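Local coordinates for protein Dye type peroxidase A (Streptomyces lividans 1326, PDB 6GZW) that is a haem-containing dye-type peroxidase that probably uses hydrogen peroxide to oxidise dyes and other reducing substrates, at residues D107-F112 and R331-V336; M26-H31 and G131-L136; T265-E270 and I288-Q293. All blocks are in the same frame, centred on the assembly; numbering follows the deposited sequence.

Interaction 1: D107-F112 and R331-V336; sequences DPLPDF and RGFVPV. With HEM (protoporphyrin IX containing Fe), chain C.
Val-334 does the largest share of the touching here, reaching two residues of the loop 107-112 with its two methyl groups. CG1 stands anti to the backbone N (chi1 173°) and CG2 anti to the carbonyl carbon, so the branches part: CG2 meets Leu-109 CD2 at 3.6 Å, while CG1 lies 3.8 Å from Pro-110 CG. Leu-109 keeps its CG beside the backbone N (chi1 -61°), and it is the CD2 branch that is presented to the helix. The same methyl comes to 4.2 Å from Phe-333 CD2, the leucine crossing the phenylalanine at about a right angle.

In the Dyp-type peroxidase fold, which pairs two halves of the dimeric alpha-beta barrel class, this brings a loop of the N-terminal half against the start of helix 333-343 in the C-terminal, haem-binding half. Gly-332 is the N-cap of that helix, and Phe-333 N is held by Gln-326 OE1. Across the contact no hydrogen bond forms, and the side chains meet through apolar groups.

Phe-333 swings its CG anti to the backbone N (chi1 178°), which sets the ring between loop and cofactor. Its CE2 is 3.9 Å from Phe-112 CE2, the two side chains crossing obliquely, and its CD1 is 3.5 Å from CBC, a vinyl carbon of the haem. One turn along, Val-336 points away from the loop and sets its CG1 3.8 Å from HEM CAC of the same vinyl. The Phe-112 ring carries Pro-110 CB 3.8 Å above one face, offset toward the rim, and has the Val-334 carbonyl oxygen at its edge, near the ring plane. Arg-224 of strand 219-228 is touched by Leu-109, Phe-112 and Phe-333 alike.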
loop_
_atom_site.group_PDB
_atom_site.type_symbol
_atom_site.label_atom_id
_atom_site.label_comp_id
_atom_site.label_asym_id
_atom_site.label_seq_id
_atom_site.Cartn_x
_atom_site.Cartn_y
_atom_site.Cartn_z
ATOM N N ASP A 107 -16.292 -22.524 -16.415
ATOM C CA ASP A 107 -15.815 -23.864 -16.096
ATOM C C ASP A 107 -14.419 -23.774 -15.452
ATOM O O ASP A 107 -13.627 -22.905 -15.842
ATOM C CB ASP A 107 -15.725 -24.766 -17.333
ATOM C CG ASP A 107 -17.081 -25.224 -17.850
ATOM O OD1 ASP A 107 -18.120 -24.995 -17.197
ATOM O OD2 ASP A 107 -17.076 -25.818 -18.951
ATOM N N PRO A 108 -14.140 -24.635 -14.462
ATOM C CA PRO A 108 -12.891 -24.469 -13.693
ATOM C C PRO A 108 -11.639 -24.441 -14.561
ATOM O O PRO A 108 -11.542 -25.178 -15.541
ATOM C CB PRO A 108 -12.866 -25.686 -12.760
ATOM C CG PRO A 108 -13.986 -26.578 -13.211
ATOM C CD PRO A 108 -14.977 -25.700 -13.899
ATOM N N LEU A 109 -10.671 -23.609 -14.182
ATOM C CA LEU A 109 -9.397 -23.550 -14.880
ATOM C C LEU A 109 -8.699 -24.894 -14.743
ATOM O O LEU A 109 -8.967 -25.622 -13.783
ATOM C CB LEU A 109 -8.506 -22.432 -14.298
ATOM C CG LEU A 109 -9.047 -20.995 -14.386
ATOM C CD1 LEU A 109 -8.282 -19.999 -13.497
ATOM C CD2 LEU A 109 -9.061 -20.506 -15.812
ATOM N N PRO A 110 -7.796 -25.236 -15.692
ATOM C CA PRO A 110 -6.982 -26.441 -15.500
ATOM C C PRO A 110 -6.203 -26.438 -14.185
ATOM O O PRO A 110 -5.875 -25.375 -13.648
ATOM C CB PRO A 110 -6.007 -26.400 -16.681
ATOM C CG PRO A 110 -6.710 -25.593 -17.726
ATOM C CD PRO A 110 -7.507 -24.568 -16.977
ATOM N N ASP A 111 -5.926 -27.622 -13.658
ATOM C CA ASP A 111 -4.966 -27.753 -12.591
ATOM C C ASP A 111 -3.613 -27.823 -13.268
ATOM O O ASP A 111 -3.194 -28.882 -13.710
ATOM C CB ASP A 111 -5.262 -28.986 -11.719
ATOM C CG ASP A 111 -6.601 -28.871 -10.997
ATOM O OD1 ASP A 111 -6.736 -28.037 -10.072
ATOM O OD2 ASP A 111 -7.548 -29.597 -11.373
ATOM N N PHE A 112 -2.947 -26.675 -13.407
ATOM C CA PHE A 112 -1.640 -26.618 -14.071
ATOM C C PHE A 112 -0.592 -27.280 -13.208
ATOM O O PHE A 112 -0.652 -27.174 -11.980
ATOM C CB PHE A 112 -1.230 -25.172 -14.367
ATOM C CG PHE A 112 -2.210 -24.432 -15.217
ATOM C CD1 PHE A 112 -2.198 -24.576 -16.600
ATOM C CD2 PHE A 112 -3.179 -23.610 -14.641
ATOM C CE1 PHE A 112 -3.114 -23.882 -17.387
ATOM C CE2 PHE A 112 -4.076 -22.911 -15.426
ATOM C CZ PHE A 112 -4.055 -23.069 -16.810
ATOM N N ARG A 331 -9.857 -18.751 -25.014
ATOM C CA ARG A 331 -9.125 -18.009 -26.050
ATOM C C ARG A 331 -8.236 -16.896 -25.475
ATOM O O ARG A 331 -7.946 -15.911 -26.160
ATOM C CB ARG A 331 -10.106 -17.395 -27.067
ATOM C CG ARG A 331 -10.971 -18.427 -27.784
ATOM C CD ARG A 331 -11.612 -17.897 -29.071
ATOM N NE ARG A 331 -12.569 -16.800 -28.899
ATOM C CZ ARG A 331 -13.826 -16.904 -28.446
ATOM N NH1 ARG A 331 -14.347 -18.064 -28.038
ATOM N NH2 ARG A 331 -14.574 -15.802 -28.376
ATOM N N GLY A 332 -7.813 -17.051 -24.217
ATOM C CA GLY A 332 -6.963 -16.043 -23.569
ATOM C C GLY A 332 -6.054 -16.723 -22.576
ATOM O O GLY A 332 -5.150 -17.464 -22.944
ATOM N N PHE A 333 -6.316 -16.493 -21.291
ATOM C CA PHE A 333 -5.486 -17.034 -20.210
ATOM C C PHE A 333 -5.167 -18.516 -20.320
ATOM O O PHE A 333 -4.010 -18.909 -20.180
ATOM C CB PHE A 333 -6.119 -16.750 -18.845
ATOM C CG PHE A 333 -5.339 -17.326 -17.690
ATOM C CD1 PHE A 333 -4.247 -16.633 -17.190
ATOM C CD2 PHE A 333 -5.641 -18.557 -17.145
ATOM C CE1 PHE A 333 -3.503 -17.167 -16.136
ATOM C CE2 PHE A 333 -4.887 -19.113 -16.122
ATOM C CZ PHE A 333 -3.818 -18.404 -15.607
ATOM N N VAL A 334 -6.185 -19.340 -20.600
ATOM C CA VAL A 334 -6.027 -20.782 -20.451
ATOM C C VAL A 334 -4.963 -21.371 -21.406
ATOM O O VAL A 334 -4.013 -21.982 -20.943
ATOM C CB VAL A 334 -7.375 -21.519 -20.509
ATOM C CG1 VAL A 334 -7.169 -23.037 -20.516
ATOM C CG2 VAL A 334 -8.207 -21.111 -19.306
ATOM N N PRO A 335 -5.121 -21.166 -22.719
ATOM C CA PRO A 335 -4.093 -21.731 -23.632
ATOM C C PRO A 335 -2.695 -21.137 -23.471
ATOM O O PRO A 335 -1.710 -21.850 -23.626
ATOM C CB PRO A 335 -4.667 -21.465 -25.030
ATOM C CG PRO A 335 -5.664 -20.369 -24.845
ATOM C CD PRO A 335 -6.229 -20.549 -23.457
ATOM N N VAL A 336 -2.600 -19.867 -23.096
ATOM C CA VAL A 336 -1.305 -19.240 -22.890
ATOM C C VAL A 336 -0.675 -19.860 -21.644
ATOM O O VAL A 336 0.480 -20.277 -21.682
ATOM C CB VAL A 336 -1.406 -17.707 -22.801
ATOM C CG1 VAL A 336 -0.055 -17.101 -22.471
ATOM C CG2 VAL A 336 -1.952 -17.128 -24.108
HETATM C CHA HEM C . 4.168 -9.760 -21.601
HETATM C CHB HEM C . 6.112 -10.155 -17.185
HETATM C CHC HEM C . 2.771 -13.504 -16.086
HETATM C CHD HEM C . 0.849 -13.096 -20.478
HETATM C C1A HEM C . 4.980 -9.578 -20.511
HETATM C C2A HEM C . 6.118 -8.721 -20.487
HETATM C C3A HEM C . 6.655 -8.844 -19.247
HETATM C C4A HEM C . 5.858 -9.778 -18.507
HETATM C CMA HEM C . 7.857 -8.124 -18.683
HETATM C CAA HEM C . 6.648 -7.851 -21.620
HETATM C CBA HEM C . 6.111 -6.430 -21.711
HETATM C CGA HEM C . 4.672 -6.411 -22.102
HETATM O O1A HEM C . 4.294 -6.496 -23.302
HETATM O O2A HEM C . 3.786 -6.329 -21.203
HETATM C C1B HEM C . 5.340 -11.100 -16.486
HETATM C C2B HEM C . 5.547 -11.450 -15.120
HETATM C C3B HEM C . 4.630 -12.394 -14.778
HETATM C C4B HEM C . 3.813 -12.612 -16.011
HETATM C CMB HEM C . 6.627 -10.906 -14.236
HETATM C CAB HEM C . 4.360 -13.023 -13.468
HETATM C CBB HEM C . 4.641 -12.466 -12.302
HETATM C C1C HEM C . 1.980 -13.732 -17.190
HETATM C C2C HEM C . 0.909 -14.662 -17.238
HETATM C C3C HEM C . 0.369 -14.556 -18.508
HETATM C C4C HEM C . 1.103 -13.528 -19.203
HETATM C CMC HEM C . 0.462 -15.605 -16.165
HETATM C CAC HEM C . -0.726 -15.328 -19.144
HETATM C CBC HEM C . -1.166 -16.550 -18.810
HETATM C C1D HEM C . 1.606 -12.084 -21.081
HETATM C C2D HEM C . 1.246 -11.609 -22.430
HETATM C C3D HEM C . 2.166 -10.681 -22.756
HETATM C C4D HEM C . 3.081 -10.605 -21.581
HETATM C CMD HEM C . 0.052 -12.046 -23.274
HETATM C CAD HEM C . 2.220 -9.904 -24.062
HETATM C CBD HEM C . 2.927 -10.686 -25.174
HETATM C CGD HEM C . 2.896 -9.918 -26.458
HETATM O O1D HEM C . 3.867 -9.180 -26.787
HETATM O O2D HEM C . 1.884 -9.999 -27.184
HETATM N NA HEM C . 4.884 -10.298 -19.330
HETATM N NB HEM C . 4.327 -11.831 -16.967
HETATM N NC HEM C . 2.126 -13.105 -18.382
HETATM N ND HEM C . 2.754 -11.535 -20.645
HETATM FE FE HEM C . 3.535 -11.696 -18.883
HETATM O O HOH W 1 2.294 -10.328 -18.162
#

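Interaction 2: M26-H31 and G131-L136; sequences MQARGH and GADDAL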
loop_
_atom_site.group_PDB
_atom_site.type_symbol
_atom_site.label_atom_id
_atom_site.label_comp_id
_atom_site.label_asym_id
_atom_site.label_seq_id
_atom_site.Cartn_x
_atom_site.Cartn_y
_atom_site.Cartn_z
ATOM N N MET A 26 -4.163 2.222 -15.352
ATOM C CA MET A 26 -3.611 1.719 -14.112
ATOM C C MET A 26 -3.754 2.704 -12.965
ATOM O O MET A 26 -3.616 3.914 -13.157
ATOM C CB MET A 26 -2.138 1.425 -14.334
ATOM C CG MET A 26 -1.923 0.303 -15.341
ATOM S SD MET A 26 -1.812 -1.346 -14.604
ATOM C CE MET A 26 -3.399 -1.654 -13.983
ATOM N N GLN A 27 -4.034 2.172 -11.778
ATOM C CA GLN A 27 -4.175 2.988 -10.562
ATOM C C GLN A 27 -3.096 2.620 -9.552
ATOM O O GLN A 27 -2.640 1.467 -9.516
ATOM C CB GLN A 27 -5.545 2.714 -9.954
ATOM C CG GLN A 27 -6.734 3.182 -10.812
ATOM C CD GLN A 27 -7.902 2.268 -10.689
ATOM O OE1 GLN A 27 -7.738 1.038 -10.620
ATOM N NE2 GLN A 27 -9.116 2.841 -10.689
ATOM N N ALA A 28 -2.737 3.581 -8.706
ATOM C CA ALA A 28 -1.650 3.413 -7.742
ATOM C C ALA A 28 -1.984 2.446 -6.600
ATOM O O ALA A 28 -1.077 1.866 -6.023
ATOM C CB ALA A 28 -1.242 4.739 -7.162
ATOM N N ARG A 29 -3.266 2.285 -6.277
ATOM C CA ARG A 29 -3.690 1.492 -5.139
ATOM C C ARG A 29 -4.811 0.564 -5.550
ATOM O O ARG A 29 -5.728 1.002 -6.222
ATOM C CB ARG A 29 -4.158 2.426 -4.029
ATOM C CG ARG A 29 -4.596 1.744 -2.761
ATOM C CD ARG A 29 -3.571 0.749 -2.287
ATOM N NE ARG A 29 -3.668 0.557 -0.862
ATOM C CZ ARG A 29 -2.984 -0.329 -0.174
ATOM N NH1 ARG A 29 -2.125 -1.151 -0.775
ATOM N NH2 ARG A 29 -3.153 -0.395 1.130
ATOM N N GLY A 30 -4.706 -0.715 -5.171
ATOM C CA GLY A 30 -5.714 -1.743 -5.441
ATOM C C GLY A 30 -6.088 -2.547 -4.203
ATOM O O GLY A 30 -5.269 -2.815 -3.328
ATOM N N HIS A 31 -7.364 -2.917 -4.128
ATOM C CA HIS A 31 -7.829 -3.925 -3.195
ATOM C C HIS A 31 -8.711 -4.896 -3.990
ATOM O O HIS A 31 -9.686 -4.457 -4.614
ATOM C CB HIS A 31 -8.655 -3.313 -2.066
ATOM C CG HIS A 31 -7.959 -2.247 -1.269
ATOM N ND1 HIS A 31 -6.915 -2.502 -0.402
ATOM C CD2 HIS A 31 -8.184 -0.912 -1.201
ATOM C CE1 HIS A 31 -6.539 -1.366 0.171
ATOM N NE2 HIS A 31 -7.309 -0.388 -0.276
ATOM N N GLY A 131 -9.883 0.129 -7.123
ATOM C CA GLY A 131 -8.658 0.858 -7.388
ATOM C C GLY A 131 -8.818 2.357 -7.406
ATOM O O GLY A 131 -9.897 2.868 -7.717
ATOM N N ALA A 132 -7.764 3.059 -6.998
ATOM C CA ALA A 132 -7.711 4.502 -7.022
ATOM C C ALA A 132 -6.284 4.959 -6.894
ATOM O O ALA A 132 -5.398 4.169 -6.530
ATOM C CB ALA A 132 -8.562 5.098 -5.880
ATOM N N ASP A 133 -6.057 6.230 -7.145
ATOM C CA ASP A 133 -4.716 6.802 -6.987
ATOM C C ASP A 133 -4.432 7.390 -5.607
ATOM O O ASP A 133 -3.315 7.857 -5.379
ATOM C CB ASP A 133 -4.507 7.845 -8.081
ATOM C CG ASP A 133 -4.292 7.219 -9.449
ATOM O OD1 ASP A 133 -3.559 6.193 -9.557
ATOM O OD2 ASP A 133 -4.826 7.768 -10.430
ATOM N N ASP A 134 -5.438 7.420 -4.736
ATOM C CA ASP A 134 -5.260 7.792 -3.328
ATOM C C ASP A 134 -5.633 6.621 -2.427
ATOM O O ASP A 134 -6.683 5.989 -2.592
ATOM C CB ASP A 134 -6.106 9.012 -2.972
ATOM C CG ASP A 134 -5.895 9.429 -1.554
ATOM O OD1 ASP A 134 -4.841 10.032 -1.328
ATOM O OD2 ASP A 134 -6.746 9.136 -0.668
ATOM N N ALA A 135 -4.804 6.367 -1.423
ATOM C CA ALA A 135 -4.993 5.202 -0.557
ATOM C C ALA A 135 -6.182 5.364 0.395
ATOM O O ALA A 135 -6.781 4.373 0.779
ATOM C CB ALA A 135 -3.709 4.867 0.228
ATOM N N LEU A 136 -6.476 6.585 0.833
ATOM C CA LEU A 136 -7.642 6.809 1.693
ATOM C C LEU A 136 -8.929 6.625 0.910
ATOM O O LEU A 136 -9.854 5.936 1.377
ATOM C CB LEU A 136 -7.614 8.178 2.391
ATOM C CG LEU A 136 -6.390 8.463 3.274
ATOM C CD1 LEU A 136 -6.617 9.744 4.061
ATOM C CD2 LEU A 136 -6.038 7.297 4.184
HETATM O O HOH W 2 -4.860 6.394 -12.731
HETATM O O HOH W 3 -1.758 5.625 -11.353
HETATM O O HOH W 4 -5.710 1.808 0.544
#
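Asp-133 turns its CG beside its own backbone N (chi1 -74°), and this carries OD1 across to the Ala-28 amide, which donates to its anti lone pair at 2.9 Å from N to OD1. Next to it, the first residues of strand 29-37 pair antiparallel with the last of strand 126-132, in the N-terminal half of the antiparallel sheet of this Dyp-type fold. Arg-29 and Ala-132 form the hydrogen-bonded pair: Arg-29 N gives to Ala-132 O nearly along the C=O axis, and Ala-132 N returns the bond to Arg-29 O at 3.0 Å. The following non-hydrogen-bonded pair is Gly-30 with Gly-131, whose CA atoms come as close as 4.4 Å.

Gln-27, bent at chi2 (145°), brings its amide against the Gly-131 peptide, CD 3.4 Å from the Gly-131 C; a CB on Gly-131 would run into OE1. The amide's polar ends are held by others, NE2 giving to Ser-81 O and Thr-83 OG1, OE1 taking from Arg-302 NH2. Phe-162 of the second subunit packs on Arg-29 and Ala-135, and Ser-165 N of that subunit donates a hydrogen bond to Asp-134 OD1.

Arg-29 leaves with CG anti to the backbone N, near Ala-135 CA, and then bends at chi2 (50°). Its NE donates at 2.8 Å to the oxygen of water 4, which lies in the guanidinium plane, is hydrogen-bonded to His-31 NE2 and donates onward to Ala-135 O.

Interaction 3: T265-E270 and I288-Q293; sequences TEMDLE and ITRPDQ. With HEM (protoporphyrin IX containing Fe), chain C.
The Arg-290 guanidinium has its edge filled in plane by the Asp-292 carboxylate and by waters 5 and 7, while Leu-269 CD1 and Met-267 CB come to it obliquely. The grip on Asp-292 is a side-on, two-nitrogen salt bridge in the loop that lines the haem pocket of this Dyp-type peroxidase: NE meets OD1 on its syn lone pair at 3.0 Å, and NH2 reaches OD2, both nearly straight. With chi1 at -64°, beside the backbone N, CG lies 3.7 Å from the haem propionate carbon CGD; the bend further out, at chi3, turns the guanidinium to Asp-292.

Between the segments nothing bonds directly. Glu-266 OE1 stands 4.6 Å from Arg-290 NH2, too far for a salt bridge, and waters fill in: water 5 donates to OE1 and accepts from Met-267 N and Arg-290 NH1, while water 7 joins OE1 to NH2. An alanine in place of Arg-290 removes the guanidinium, so Asp-292 would probably be held less firmly and the water-bridged link to Glu-266 would probably be lost.

Leu-269 meets Gln-293 tip to tip, CD1 3.6 Å from NE2. That same NE2 donates to Asp-292 OD1 from 61° out of the carboxylate plane.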
loop_
_atom_site.group_PDB
_atom_site.type_symbol
_atom_site.label_atom_id
_atom_site.label_comp_id
_atom_site.label_asym_id
_atom_site.label_seq_id
_atom_site.Cartn_x
_atom_site.Cartn_y
_atom_site.Cartn_z
ATOM N N THR A 265 9.122 -1.037 -30.719
ATOM C CA THR A 265 9.754 -1.618 -31.897
ATOM C C THR A 265 9.272 -3.065 -32.060
ATOM O O THR A 265 9.227 -3.851 -31.094
ATOM C CB THR A 265 11.272 -1.569 -31.762
ATOM O OG1 THR A 265 11.703 -0.210 -31.752
ATOM C CG2 THR A 265 11.979 -2.307 -32.939
ATOM N N GLU A 266 8.909 -3.438 -33.280
ATOM C CA GLU A 266 8.363 -4.778 -33.508
ATOM C C GLU A 266 9.463 -5.834 -33.278
ATOM O O GLU A 266 10.623 -5.668 -33.717
ATOM C CB GLU A 266 7.799 -4.902 -34.938
ATOM C CG GLU A 266 6.468 -4.187 -35.175
ATOM C CD GLU A 266 5.309 -4.766 -34.398
ATOM O OE1 GLU A 266 5.346 -5.957 -34.002
ATOM O OE2 GLU A 266 4.350 -4.011 -34.178
ATOM N N MET A 267 9.112 -6.901 -32.569
ATOM C CA MET A 267 10.028 -8.007 -32.271
ATOM C C MET A 267 10.283 -8.811 -33.550
ATOM O O MET A 267 9.357 -9.031 -34.330
ATOM C CB MET A 267 9.406 -8.930 -31.229
ATOM C CG MET A 267 10.347 -9.958 -30.637
ATOM S SD MET A 267 9.522 -11.025 -29.411
ATOM C CE MET A 267 9.797 -9.987 -27.968
ATOM N N ASP A 268 11.537 -9.213 -33.756
ATOM C CA ASP A 268 11.886 -10.094 -34.855
ATOM C C ASP A 268 12.156 -11.492 -34.266
ATOM O O ASP A 268 13.165 -11.726 -33.611
ATOM C CB ASP A 268 13.107 -9.541 -35.588
ATOM C CG ASP A 268 13.484 -10.364 -36.800
ATOM O OD1 ASP A 268 13.121 -11.550 -36.873
ATOM O OD2 ASP A 268 14.183 -9.809 -37.666
ATOM N N LEU A 269 11.222 -12.395 -34.520
ATOM C CA LEU A 269 11.205 -13.730 -33.935
ATOM C C LEU A 269 12.161 -14.699 -34.637
ATOM O O LEU A 269 12.410 -15.788 -34.125
ATOM C CB LEU A 269 9.800 -14.287 -33.991
ATOM C CG LEU A 269 8.752 -13.510 -33.190
ATOM C CD1 LEU A 269 7.343 -13.917 -33.606
ATOM C CD2 LEU A 269 8.948 -13.740 -31.713
ATOM N N GLU A 270 12.653 -14.326 -35.815
ATOM C CA GLU A 270 13.583 -15.195 -36.569
ATOM C C GLU A 270 15.052 -14.780 -36.459
ATOM O O GLU A 270 15.939 -15.567 -36.838
ATOM C CB GLU A 270 13.161 -15.280 -38.048
ATOM C CG GLU A 270 11.968 -16.194 -38.330
ATOM C CD GLU A 270 10.627 -15.609 -37.937
ATOM O OE1 GLU A 270 10.334 -14.463 -38.334
ATOM O OE2 GLU A 270 9.848 -16.309 -37.245
ATOM N N ILE A 288 6.713 -16.334 -26.223
ATOM C CA ILE A 288 5.736 -17.417 -26.173
ATOM C C ILE A 288 4.313 -17.018 -25.722
ATOM O O ILE A 288 3.367 -17.774 -25.929
ATOM C CB ILE A 288 6.271 -18.638 -25.411
ATOM C CG1 ILE A 288 6.384 -18.363 -23.915
ATOM C CG2 ILE A 288 7.611 -19.103 -26.025
ATOM C CD1 ILE A 288 6.821 -19.577 -23.126
ATOM N N THR A 289 4.174 -15.831 -25.137
ATOM C CA THR A 289 2.851 -15.322 -24.747
ATOM C C THR A 289 2.098 -14.553 -25.864
ATOM O O THR A 289 0.912 -14.244 -25.709
ATOM C CB THR A 289 2.991 -14.343 -23.558
ATOM O OG1 THR A 289 3.946 -13.355 -23.934
ATOM C CG2 THR A 289 3.424 -15.047 -22.306
ATOM N N ARG A 290 2.749 -14.273 -26.998
ATOM C CA ARG A 290 2.123 -13.461 -28.046
ATOM C C ARG A 290 0.876 -14.141 -28.641
ATOM O O ARG A 290 0.843 -15.387 -28.804
ATOM C CB ARG A 290 3.104 -13.166 -29.175
ATOM C CG ARG A 290 4.335 -12.319 -28.827
ATOM C CD ARG A 290 5.424 -12.451 -29.891
ATOM N NE ARG A 290 4.950 -11.926 -31.162
ATOM C CZ ARG A 290 5.146 -10.686 -31.619
ATOM N NH1 ARG A 290 5.805 -9.768 -30.909
ATOM N NH2 ARG A 290 4.627 -10.333 -32.808
ATOM N N PRO A 291 -0.153 -13.341 -28.975
ATOM C CA PRO A 291 -1.291 -13.944 -29.673
ATOM C C PRO A 291 -0.885 -14.708 -30.945
ATOM O O PRO A 291 -1.416 -15.786 -31.180
ATOM C CB PRO A 291 -2.226 -12.746 -29.955
ATOM C CG PRO A 291 -1.901 -11.747 -28.859
ATOM C CD PRO A 291 -0.423 -11.934 -28.598
ATOM N N ASP A 292 0.093 -14.193 -31.699
ATOM C CA ASP A 292 0.542 -14.908 -32.918
ATOM C C ASP A 292 1.327 -16.238 -32.692
ATOM O O ASP A 292 1.599 -16.965 -33.663
ATOM C CB ASP A 292 1.229 -13.960 -33.900
ATOM C CG ASP A 292 2.556 -13.433 -33.415
ATOM O OD1 ASP A 292 3.169 -13.953 -32.450
ATOM O OD2 ASP A 292 2.984 -12.466 -34.054
ATOM N N GLN A 293 1.670 -16.557 -31.443
ATOM C CA GLN A 293 2.223 -17.855 -31.034
ATOM C C GLN A 293 1.218 -18.785 -30.372
ATOM O O GLN A 293 1.585 -19.870 -29.934
ATOM C CB GLN A 293 3.406 -17.614 -30.070
ATOM C CG GLN A 293 4.429 -16.646 -30.612
ATOM C CD GLN A 293 5.042 -17.143 -31.902
ATOM O OE1 GLN A 293 5.659 -18.206 -31.910
ATOM N NE2 GLN A 293 4.866 -16.392 -32.979
HETATM C CHA HEM C . 4.168 -9.760 -21.601
HETATM C CHB HEM C . 6.112 -10.155 -17.185
HETATM C CHC HEM C . 2.771 -13.504 -16.086
HETATM C CHD HEM C . 0.849 -13.096 -20.478
HETATM C C1A HEM C . 4.980 -9.578 -20.511
HETATM C C2A HEM C . 6.118 -8.721 -20.487
HETATM C C3A HEM C . 6.655 -8.844 -19.247
HETATM C C4A HEM C . 5.858 -9.778 -18.507
HETATM C CMA HEM C . 7.857 -8.124 -18.683
HETATM C CAA HEM C . 6.648 -7.851 -21.620
HETATM C CBA HEM C . 6.111 -6.430 -21.711
HETATM C CGA HEM C . 4.672 -6.411 -22.102
HETATM O O1A HEM C . 4.294 -6.496 -23.302
HETATM O O2A HEM C . 3.786 -6.329 -21.203
HETATM C C1B HEM C . 5.340 -11.100 -16.486
HETATM C C2B HEM C . 5.547 -11.450 -15.120
HETATM C C3B HEM C . 4.630 -12.394 -14.778
HETATM C C4B HEM C . 3.813 -12.612 -16.011
HETATM C CMB HEM C . 6.627 -10.906 -14.236
HETATM C CAB HEM C . 4.360 -13.023 -13.468
HETATM C CBB HEM C . 4.641 -12.466 -12.302
HETATM C C1C HEM C . 1.980 -13.732 -17.190
HETATM C C2C HEM C . 0.909 -14.662 -17.238
HETATM C C3C HEM C . 0.369 -14.556 -18.508
HETATM C C4C HEM C . 1.103 -13.528 -19.203
HETATM C CMC HEM C . 0.462 -15.605 -16.165
HETATM C CAC HEM C . -0.726 -15.328 -19.144
HETATM C CBC HEM C . -1.166 -16.550 -18.810
HETATM C C1D HEM C . 1.606 -12.084 -21.081
HETATM C C2D HEM C . 1.246 -11.609 -22.430
HETATM C C3D HEM C . 2.166 -10.681 -22.756
HETATM C C4D HEM C . 3.081 -10.605 -21.581
HETATM C CMD HEM C . 0.052 -12.046 -23.274
HETATM C CAD HEM C . 2.220 -9.904 -24.062
HETATM C CBD HEM C . 2.927 -10.686 -25.174
HETATM C CGD HEM C . 2.896 -9.918 -26.458
HETATM O O1D HEM C . 3.867 -9.180 -26.787
HETATM O O2D HEM C . 1.884 -9.999 -27.184
HETATM N NA HEM C . 4.884 -10.298 -19.330
HETATM N NB HEM C . 4.327 -11.831 -16.967
HETATM N NC HEM C . 2.126 -13.105 -18.382
HETATM N ND HEM C . 2.754 -11.535 -20.645
HETATM FE FE HEM C . 3.535 -11.696 -18.883
HETATM O O HOH W 5 6.475 -7.021 -31.595
HETATM O O HOH W 6 6.766 -8.487 -34.453
HETATM O O HOH W 7 3.853 -8.064 -34.362
HETATM O O HOH W 1 2.294 -10.328 -18.162
#

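Overall arrangement
From the N terminus, segment 26-31 comes first, and interaction 2 closes its loop when the chain returns at 131-136. By then 107-112 has already been passed, so the long loop of interaction 1, ending at 331-336, crosses it. Interaction 3 closes a short loop nested wholly inside that of interaction 1. Interaction 2 joins neighbouring strands of the N-terminal half beside the second subunit; interaction 1 ties the two halves together; interaction 3 stays within the C-terminal half. Interactions 1 and 3 both border the haem and touch where Val-336 CG1 meets Thr-289 CG2 at 4.0 Å. Interaction 2 sits apart, its centre about 28 Å from that of interaction 1.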